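Local coordinates for probable oxidoreductase protein (Rhizobium etli, PDB 4FB5), which is a GFO/IDH/MocA-family protein, probably an oxidoreductase, that probably binds a nicotinamide nucleotide in its Rossmann-fold domain, at residues K38-A43 against V97-T102; H120-K125 against I347-E352; S292-Q297 against E302-Q307. All coordinates share one frame; numbering follows the deposited sequence.

The ring of His40 in interaction 1 packs on that of Trp122 in interaction 2, with His40 CE1 3.4 Å from Trp122 CD2, an example of a core in which aromatic side chains pass from one contact to the next. The centres of the two interactions lie 8 Å apart, and strands 97-100 and 120-123 are neighbours in the parallel Rossmann sheet. Interaction 3 belongs to the other large sheet, with its centre 31 Å from that of interaction 1 and 27 Å from that of interaction 2. Interaction 1 borders the glycine-rich turn that receives the nucleotide in Rossmann folds and probably does so here.

Interaction 1: K38-A43 against V97-T102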
loop_
_atom_site.group_PDB
_atom_site.type_symbol
_atom_site.label_atom_id
_atom_site.label_comp_id
_atom_site.label_asym_id
_atom_site.label_seq_id
_atom_site.Cartn_x
_atom_site.Cartn_y
_atom_site.Cartn_z
ATOM N N LYS A 38 -26.976 18.465 6.628
ATOM C CA LYS A 38 -26.814 18.350 5.180
ATOM C C LYS A 38 -26.811 16.901 4.719
ATOM O O LYS A 38 -27.415 16.550 3.735
ATOM C CB LYS A 38 -25.520 19.021 4.736
ATOM C CG LYS A 38 -25.409 19.112 3.236
ATOM C CD LYS A 38 -24.471 20.206 2.820
ATOM C CE LYS A 38 -24.048 19.952 1.408
ATOM N NZ LYS A 38 -23.257 21.084 0.941
ATOM N N CYS A 39 -26.128 16.066 5.464
ATOM C CA CYS A 39 -26.003 14.691 5.132
ATOM C C CYS A 39 -27.316 13.897 5.323
ATOM O O CYS A 39 -27.707 13.148 4.428
ATOM C CB CYS A 39 -24.854 14.116 5.947
ATOM S SG CYS A 39 -24.290 12.526 5.356
ATOM N N HIS A 40 -28.017 14.056 6.444
ATOM C CA HIS A 40 -29.391 13.517 6.492
ATOM C C HIS A 40 -30.137 14.032 5.275
ATOM O O HIS A 40 -30.722 13.269 4.537
ATOM C CB HIS A 40 -30.178 13.978 7.717
ATOM C CG HIS A 40 -29.814 13.283 8.994
ATOM N ND1 HIS A 40 -30.761 12.763 9.848
ATOM C CD2 HIS A 40 -28.615 13.031 9.570
ATOM C CE1 HIS A 40 -30.164 12.202 10.883
ATOM N NE2 HIS A 40 -28.861 12.362 10.747
ATOM N N ALA A 41 -30.102 15.337 5.029
ATOM C CA ALA A 41 -30.955 15.859 3.970
ATOM C C ALA A 41 -30.670 15.179 2.619
ATOM O O ALA A 41 -31.579 14.851 1.871
ATOM C CB ALA A 41 -30.841 17.393 3.881
ATOM N N LEU A 42 -29.395 14.947 2.333
ATOM C CA LEU A 42 -29.012 14.341 1.103
ATOM C C LEU A 42 -29.468 12.900 1.095
ATOM O O LEU A 42 -29.834 12.342 0.047
ATOM C CB LEU A 42 -27.506 14.390 0.977
ATOM C CG LEU A 42 -26.876 15.692 0.491
ATOM C CD1 LEU A 42 -25.358 15.531 0.522
ATOM C CD2 LEU A 42 -27.360 16.053 -0.879
ATOM N N ALA A 43 -29.433 12.294 2.266
ATOM C CA ALA A 43 -29.859 10.927 2.380
ATOM C C ALA A 43 -31.363 10.810 2.076
ATOM O O ALA A 43 -31.770 10.034 1.172
ATOM C CB ALA A 43 -29.502 10.347 3.775
ATOM N N VAL A 97 -41.414 11.601 10.905
ATOM C CA VAL A 97 -40.029 11.259 11.315
ATOM C C VAL A 97 -39.235 12.499 11.655
ATOM O O VAL A 97 -39.163 13.418 10.851
ATOM C CB VAL A 97 -39.249 10.601 10.142
ATOM C CG1 VAL A 97 -37.878 10.166 10.598
ATOM C CG2 VAL A 97 -40.007 9.423 9.567
ATOM N N VAL A 98 -38.600 12.514 12.817
ATOM C CA VAL A 98 -37.667 13.610 13.116
ATOM C C VAL A 98 -36.187 13.203 12.996
ATOM O O VAL A 98 -35.780 12.156 13.490
ATOM C CB VAL A 98 -37.985 14.292 14.461
ATOM C CG1 VAL A 98 -37.068 15.455 14.691
ATOM C CG2 VAL A 98 -39.458 14.773 14.484
ATOM N N SER A 99 -35.417 14.020 12.277
ATOM C CA SER A 99 -33.972 13.864 12.128
ATOM C C SER A 99 -33.337 14.850 13.066
ATOM O O SER A 99 -33.299 16.040 12.770
ATOM C CB SER A 99 -33.524 14.225 10.704
ATOM O OG SER A 99 -33.412 13.112 9.828
ATOM N N VAL A 100 -32.834 14.382 14.192
ATOM C CA VAL A 100 -32.116 15.281 15.095
ATOM C C VAL A 100 -30.652 15.235 14.773
ATOM O O VAL A 100 -30.070 14.177 14.779
ATOM C CB VAL A 100 -32.286 14.901 16.563
ATOM C CG1 VAL A 100 -31.635 15.926 17.424
ATOM C CG2 VAL A 100 -33.759 14.812 16.915
ATOM N N THR A 101 -30.061 16.382 14.474
ATOM C CA THR A 101 -28.654 16.442 14.077
ATOM C C THR A 101 -28.042 17.655 14.675
ATOM O O THR A 101 -27.093 18.180 14.131
ATOM C CB THR A 101 -28.459 16.619 12.551
ATOM O OG1 THR A 101 -28.960 17.893 12.151
ATOM C CG2 THR A 101 -29.176 15.565 11.769
ATOM N N THR A 102 -28.623 18.124 15.768
ATOM C CA THR A 102 -28.152 19.291 16.495
ATOM C C THR A 102 -26.979 18.893 17.364
ATOM O O THR A 102 -26.521 17.753 17.299
ATOM C CB THR A 102 -29.266 19.855 17.391
ATOM O OG1 THR A 102 -29.784 18.816 18.243
ATOM C CG2 THR A 102 -30.402 20.436 16.536
#
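His40 reaches from helix 35-44 to Ser99 in strand 97-100 and Thr101 just beyond it, a helix-to-strand contact inside a Rossmann fold. The helix follows a turn whose Gly32, Gly34 and Gly37 fit the GxGxxG pattern, consistent with a dinucleotide-binding site. Two quite different approaches fix the imidazole. Ser99 OG comes to its edge, in the ring plane, and makes a nearly straight hydrogen bond of 2.7 Å with His40 ND1 (165°); either atom could be the donor. The side chains of His40 and Thr101, instead, come from opposite directions, and the threonine methyl lies over one ring face. With His40 CG anti to its carbonyl carbon (chi1 -77°), the ring is carried across to the strand, where both neighbours can engage it.

The other nitrogen, His40 NE2, is hydrogen-bonded to Glu124 OE1, so partners at both nitrogens restrict rotation of the ring about its CB-CG bond. Ser99 OG is shared as well, since Trp44 NE1 also bonds to it. Thr101 divides its branches: OG1, between backbone N and carbonyl carbon, is hydrogen-bonded to Ile31 O on the adjoining strand, which leaves the methyl turned to the imidazole. In this CH-pi contact Thr101 CG2 stands 3.4 Å from the centroid of the His40 ring, only 11° off its normal.

Interaction 2: H120-K125 against I347-E352; sequences HVWCEK and IIECRE
Trp122 meets helix 344-358 through two neighbouring residues, giving its indole a polar contact at the pyrrole nitrogen and an apolar one at the far end of the benzene ring. Trp122 NE1 donates a 2.7 Å hydrogen bond to Glu349 OE1, bent to 146° at the hydrogen. The acceptor lies in the indole plane, but the nitrogen meets OE1 on its anti side and well out of the carboxylate plane; the two flat groups are turned 73° against each other. Beyond this bond, Trp122 CH2 rests 3.5 Å from Cys350 CB. The sulfur makes an oblique sulfur-aromatic contact, with Cys350 SG 5.1 Å from the centroid of the six-membered ring of Trp122.

The torsions explain the reach. Glu349 has CG anti to its backbone N (chi1 -178°) and continues in an extended chain, which delivers the carboxylate to the indole edge. With an alanine here instead of Trp122, Glu349 OE1 would probably lose its indole donor and a gap would be likely to open beside Cys350.

In the second shell, Lys346 forms a salt bridge with Glu124 and a long, weak ion pair with Glu349, and probably tempers the repulsion between these two carboxylates. The ring of Trp44 also meets the indole, nearly perpendicular to it. Trp122 thus occupies a junction where strand 120-123, hydrogen-bonded to strand 97-100, faces helix 344-358, while Ala43 of helix 35-44 touches both the indole and Cys350.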
loop_
_atom_site.group_PDB
_atom_site.type_symbol
_atom_site.label_atom_id
_atom_site.label_comp_id
_atom_site.label_asym_id
_atom_site.label_seq_id
_atom_site.Cartn_x
_atom_site.Cartn_y
_atom_site.Cartn_z
ATOM N N HIS A 120 -41.105 9.039 14.966
ATOM C CA HIS A 120 -39.821 8.324 14.806
ATOM C C HIS A 120 -38.597 9.266 14.868
ATOM O O HIS A 120 -38.648 10.429 14.428
ATOM C CB HIS A 120 -39.772 7.567 13.482
ATOM C CG HIS A 120 -40.971 6.714 13.201
ATOM N ND1 HIS A 120 -41.369 5.683 14.031
ATOM C CD2 HIS A 120 -41.832 6.710 12.153
ATOM C CE1 HIS A 120 -42.439 5.100 13.515
ATOM N NE2 HIS A 120 -42.734 5.698 12.372
ATOM N N VAL A 121 -37.496 8.739 15.390
ATOM C CA VAL A 121 -36.301 9.529 15.603
ATOM C C VAL A 121 -35.027 8.932 15.001
ATOM O O VAL A 121 -34.678 7.757 15.227
ATOM C CB VAL A 121 -36.105 9.795 17.081
ATOM C CG1 VAL A 121 -34.710 10.290 17.337
ATOM C CG2 VAL A 121 -37.090 10.828 17.527
ATOM N N TRP A 122 -34.356 9.763 14.210
ATOM C CA TRP A 122 -33.032 9.487 13.648
ATOM C C TRP A 122 -32.124 10.521 14.221
ATOM O O TRP A 122 -32.145 11.683 13.844
ATOM C CB TRP A 122 -33.062 9.618 12.131
ATOM C CG TRP A 122 -31.857 9.140 11.440
ATOM C CD1 TRP A 122 -30.810 8.471 11.989
ATOM C CD2 TRP A 122 -31.569 9.263 10.045
ATOM N NE1 TRP A 122 -29.877 8.189 11.028
ATOM C CE2 TRP A 122 -30.323 8.659 9.823
ATOM C CE3 TRP A 122 -32.233 9.847 8.966
ATOM C CZ2 TRP A 122 -29.732 8.606 8.566
ATOM C CZ3 TRP A 122 -31.622 9.802 7.698
ATOM C CH2 TRP A 122 -30.391 9.189 7.524
ATOM N N CYS A 123 -31.335 10.074 15.171
ATOM C CA CYS A 123 -30.579 10.959 16.012
ATOM C C CYS A 123 -29.106 10.698 15.809
ATOM O O CYS A 123 -28.690 9.544 15.713
ATOM C CB CYS A 123 -30.959 10.712 17.458
ATOM S SG CYS A 123 -30.248 11.868 18.654
ATOM N N GLU A 124 -28.325 11.768 15.743
ATOM C CA GLU A 124 -26.889 11.651 15.674
ATOM C C GLU A 124 -26.378 11.164 16.990
ATOM O O GLU A 124 -27.000 11.390 18.027
ATOM C CB GLU A 124 -26.222 12.979 15.290
ATOM C CG GLU A 124 -26.242 13.213 13.797
ATOM C CD GLU A 124 -25.786 11.977 13.017
ATOM O OE1 GLU A 124 -26.494 11.573 12.066
ATOM O OE2 GLU A 124 -24.710 11.402 13.368
ATOM N N LYS A 125 -25.256 10.465 16.936
ATOM C CA LYS A 125 -24.587 10.033 18.128
ATOM C C LYS A 125 -24.080 11.307 18.822
ATOM O O LYS A 125 -23.884 12.317 18.160
ATOM C CB LYS A 125 -23.482 9.061 17.736
ATOM C CG LYS A 125 -22.058 9.534 17.946
ATOM C CD LYS A 125 -21.462 10.387 16.840
ATOM C CE LYS A 125 -20.035 10.695 17.231
ATOM N NZ LYS A 125 -19.722 12.112 17.053
ATOM N N ILE A 347 -27.133 7.180 3.254
ATOM C CA ILE A 347 -28.272 6.758 2.442
ATOM C C ILE A 347 -28.710 5.338 2.837
ATOM O O ILE A 347 -29.895 5.059 3.024
ATOM C CB ILE A 347 -27.902 6.763 0.942
ATOM C CG1 ILE A 347 -27.594 8.172 0.447
ATOM C CG2 ILE A 347 -28.988 6.108 0.117
ATOM C CD1 ILE A 347 -27.081 8.231 -0.999
ATOM N N ILE A 348 -27.739 4.439 2.975
ATOM C CA ILE A 348 -27.997 3.073 3.414
ATOM C C ILE A 348 -28.605 3.097 4.820
ATOM O O ILE A 348 -29.620 2.461 5.076
ATOM C CB ILE A 348 -26.697 2.294 3.388
ATOM C CG1 ILE A 348 -26.265 2.078 1.940
ATOM C CG2 ILE A 348 -26.817 0.991 4.127
ATOM C CD1 ILE A 348 -24.782 1.779 1.754
ATOM N N GLU A 349 -28.009 3.845 5.739
ATOM C CA GLU A 349 -28.595 3.975 7.084
ATOM C C GLU A 349 -30.047 4.510 7.034
ATOM O O GLU A 349 -30.907 4.023 7.728
ATOM C CB GLU A 349 -27.725 4.874 7.949
ATOM C CG GLU A 349 -28.226 5.035 9.360
ATOM C CD GLU A 349 -27.248 5.788 10.240
ATOM O OE1 GLU A 349 -27.479 7.010 10.402
ATOM O OE2 GLU A 349 -26.259 5.164 10.748
ATOM N N CYS A 350 -30.295 5.511 6.199
ATOM C CA CYS A 350 -31.627 6.008 5.950
ATOM C C CYS A 350 -32.526 4.863 5.458
ATOM O O CYS A 350 -33.632 4.631 5.977
ATOM C CB CYS A 350 -31.577 7.140 4.924
ATOM S SG CYS A 350 -33.219 7.743 4.483
ATOM N N ARG A 351 -32.033 4.122 4.477
ATOM C CA ARG A 351 -32.792 2.986 4.025
ATOM C C ARG A 351 -33.087 2.091 5.225
ATOM O O ARG A 351 -34.247 1.787 5.481
ATOM C CB ARG A 351 -32.108 2.245 2.876
ATOM C CG ARG A 351 -32.853 1.013 2.389
ATOM C CD ARG A 351 -34.211 1.375 1.837
ATOM N NE ARG A 351 -35.134 0.233 1.683
ATOM C CZ ARG A 351 -35.934 -0.261 2.642
ATOM N NH1 ARG A 351 -35.923 0.256 3.870
ATOM N NH2 ARG A 351 -36.740 -1.289 2.377
ATOM N N GLU A 352 -32.088 1.725 6.014
ATOM C CA GLU A 352 -32.364 0.751 7.058
ATOM C C GLU A 352 -33.335 1.284 8.109
ATOM O O GLU A 352 -33.975 0.510 8.832
ATOM C CB GLU A 352 -31.085 0.236 7.702
ATOM C CG GLU A 352 -30.222 -0.545 6.748
ATOM C CD GLU A 352 -30.801 -1.893 6.333
ATOM O OE1 GLU A 352 -30.967 -2.114 5.113
ATOM O OE2 GLU A 352 -31.046 -2.740 7.211
#

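Interaction 3: S292-Q297 against E302-Q307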
loop_
_atom_site.group_PDB
_atom_site.type_symbol
_atom_site.label_atom_id
_atom_site.label_comp_id
_atom_site.label_asym_id
_atom_site.label_seq_id
_atom_site.Cartn_x
_atom_site.Cartn_y
_atom_site.Cartn_z
ATOM N N SER A 292 -7.699 -14.326 9.018
ATOM C CA SER A 292 -7.695 -12.934 9.505
ATOM C C SER A 292 -8.375 -11.954 8.560
ATOM O O SER A 292 -8.466 -12.181 7.346
ATOM C CB SER A 292 -6.249 -12.483 9.719
ATOM O OG SER A 292 -5.494 -13.481 10.370
ATOM N N ILE A 293 -8.816 -10.842 9.121
ATOM C CA ILE A 293 -9.338 -9.728 8.319
ATOM C C ILE A 293 -8.746 -8.369 8.735
ATOM O O ILE A 293 -8.642 -8.080 9.936
ATOM C CB ILE A 293 -10.847 -9.701 8.428
ATOM C CG1 ILE A 293 -11.423 -10.820 7.582
ATOM C CG2 ILE A 293 -11.389 -8.373 7.992
ATOM C CD1 ILE A 293 -12.698 -11.474 8.134
ATOM N N LEU A 294 -8.379 -7.565 7.738
ATOM C CA LEU A 294 -7.941 -6.187 7.895
ATOM C C LEU A 294 -8.875 -5.260 7.141
ATOM O O LEU A 294 -9.310 -5.591 6.022
ATOM C CB LEU A 294 -6.532 -6.014 7.356
ATOM C CG LEU A 294 -5.515 -7.065 7.838
ATOM C CD1 LEU A 294 -4.138 -6.817 7.273
ATOM C CD2 LEU A 294 -5.439 -7.285 9.415
ATOM N N TYR A 295 -9.203 -4.106 7.759
ATOM C CA TYR A 295 -10.024 -3.093 7.140
ATOM C C TYR A 295 -9.557 -1.733 7.599
ATOM O O TYR A 295 -9.110 -1.611 8.694
ATOM C CB TYR A 295 -11.483 -3.301 7.513
ATOM C CG TYR A 295 -12.345 -2.135 7.131
ATOM C CD1 TYR A 295 -12.770 -1.945 5.822
ATOM C CD2 TYR A 295 -12.638 -1.168 8.057
ATOM C CE1 TYR A 295 -13.532 -0.803 5.462
ATOM C CE2 TYR A 295 -13.339 -0.034 7.704
ATOM C CZ TYR A 295 -13.795 0.117 6.442
ATOM O OH TYR A 295 -14.564 1.161 6.230
ATOM N N ASP A 296 -9.674 -0.722 6.752
ATOM C CA ASP A 296 -9.237 0.625 7.051
ATOM C C ASP A 296 -10.148 1.632 6.330
ATOM O O ASP A 296 -10.037 1.762 5.096
ATOM C CB ASP A 296 -7.822 0.852 6.558
ATOM C CG ASP A 296 -7.176 2.129 7.174
ATOM O OD1 ASP A 296 -6.004 2.026 7.639
ATOM O OD2 ASP A 296 -7.823 3.228 7.197
ATOM N N GLN A 297 -10.990 2.342 7.096
ATOM C CA GLN A 297 -11.905 3.369 6.622
ATOM C C GLN A 297 -11.340 4.358 5.595
ATOM O O GLN A 297 -12.097 4.989 4.861
ATOM C CB GLN A 297 -12.402 4.190 7.814
ATOM C CG GLN A 297 -13.640 5.007 7.516
ATOM C CD GLN A 297 -14.830 4.109 7.122
ATOM O OE1 GLN A 297 -15.020 3.004 7.673
ATOM N NE2 GLN A 297 -15.613 4.565 6.177
ATOM N N GLU A 302 -12.416 -1.344 0.390
ATOM C CA GLU A 302 -11.661 -2.584 0.307
ATOM C C GLU A 302 -11.491 -3.190 1.684
ATOM O O GLU A 302 -11.794 -2.555 2.694
ATOM C CB GLU A 302 -10.303 -2.397 -0.394
ATOM C CG GLU A 302 -9.532 -1.221 0.122
ATOM C CD GLU A 302 -8.188 -1.018 -0.568
ATOM O OE1 GLU A 302 -7.154 -1.398 0.044
ATOM O OE2 GLU A 302 -8.167 -0.450 -1.709
ATOM N N PHE A 303 -11.091 -4.453 1.706
ATOM C CA PHE A 303 -10.598 -5.088 2.899
ATOM C C PHE A 303 -9.728 -6.223 2.495
ATOM O O PHE A 303 -9.689 -6.589 1.360
ATOM C CB PHE A 303 -11.698 -5.535 3.817
ATOM C CG PHE A 303 -12.458 -6.681 3.308
ATOM C CD1 PHE A 303 -12.274 -7.959 3.878
ATOM C CD2 PHE A 303 -13.382 -6.502 2.280
ATOM C CE1 PHE A 303 -12.975 -9.054 3.402
ATOM C CE2 PHE A 303 -14.097 -7.577 1.801
ATOM C CZ PHE A 303 -13.900 -8.868 2.368
ATOM N N GLU A 304 -8.990 -6.733 3.454
ATOM C CA GLU A 304 -7.992 -7.728 3.197
ATOM C C GLU A 304 -8.350 -8.939 4.026
ATOM O O GLU A 304 -8.613 -8.791 5.212
ATOM C CB GLU A 304 -6.611 -7.220 3.610
ATOM C CG GLU A 304 -6.093 -6.058 2.855
ATOM C CD GLU A 304 -4.624 -5.792 3.181
ATOM O OE1 GLU A 304 -3.758 -6.634 2.850
ATOM O OE2 GLU A 304 -4.313 -4.729 3.778
ATOM N N LEU A 305 -8.356 -10.114 3.401
ATOM C CA LEU A 305 -8.785 -11.365 4.027
ATOM C C LEU A 305 -7.751 -12.458 3.867
ATOM O O LEU A 305 -7.336 -12.750 2.754
ATOM C CB LEU A 305 -10.105 -11.844 3.389
ATOM C CG LEU A 305 -10.508 -13.299 3.677
ATOM C CD1 LEU A 305 -11.044 -13.401 5.041
ATOM C CD2 LEU A 305 -11.551 -13.816 2.720
ATOM N N TYR A 306 -7.334 -13.057 4.978
ATOM C CA TYR A 306 -6.326 -14.135 4.945
ATOM C C TYR A 306 -6.907 -15.463 5.353
ATOM O O TYR A 306 -7.463 -15.569 6.454
ATOM C CB TYR A 306 -5.184 -13.869 5.907
ATOM C CG TYR A 306 -4.120 -14.932 5.851
ATOM C CD1 TYR A 306 -2.928 -14.695 5.180
ATOM C CD2 TYR A 306 -4.326 -16.208 6.421
ATOM C CE1 TYR A 306 -1.930 -15.645 5.116
ATOM C CE2 TYR A 306 -3.351 -17.177 6.385
ATOM C CZ TYR A 306 -2.144 -16.892 5.731
ATOM O OH TYR A 306 -1.162 -17.827 5.678
ATOM N N GLN A 307 -6.726 -16.477 4.503
ATOM C CA GLN A 307 -7.255 -17.788 4.781
ATOM C C GLN A 307 -6.227 -18.856 4.889
ATOM O O GLN A 307 -5.603 -19.164 3.931
ATOM C CB GLN A 307 -8.179 -18.170 3.701
ATOM C CG GLN A 307 -9.514 -17.609 3.938
ATOM C CD GLN A 307 -10.445 -17.953 2.808
ATOM O OE1 GLN A 307 -10.455 -17.283 1.787
ATOM N NE2 GLN A 307 -11.223 -19.011 2.981
HETATM O O HOH W 1 -9.763 -1.262 3.988
#
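Ser292 and Tyr306 open a regular antiparallel pairing that Leu294 and Glu304 continue, each couple a hydrogen-bonded pair closed by two backbone bonds. Tyr306 N to Ser292 O and Leu294 N to Glu304 O are both 2.8 Å and almost straight. Between them lies the non-hydrogen-bonded pair Ile293 and Leu305, whose side chains cross obliquely on the buried face: Ile293 CG1 touches Leu305 CD1 at 3.6 Å. Phe303 extends this apolar layer, its CD1 4.2 Å from Ile293 CG2, and helix 158-168 packs against its ring.

The other face is in part more exposed. Leu294 CB and Glu304 CB stand 3.9 Å apart on partly exposed residues, and Arg278 of the third subunit packs on Leu294. Ser292 OG bonds to Trp276 O of that same subunit, while Tyr306 OH has Gln315 as a partner.

The looser part lies toward the turn, where direct pairing gives way to water. One molecule accepts from Asp296 N at 2.8 Å and lies 2.7 Å from Glu302 O, bridging the two strands. Axes at 167° and a short connection identify a beta hairpin within the large, mostly antiparallel sheet characteristic of GFO/IDH/MocA enzymes.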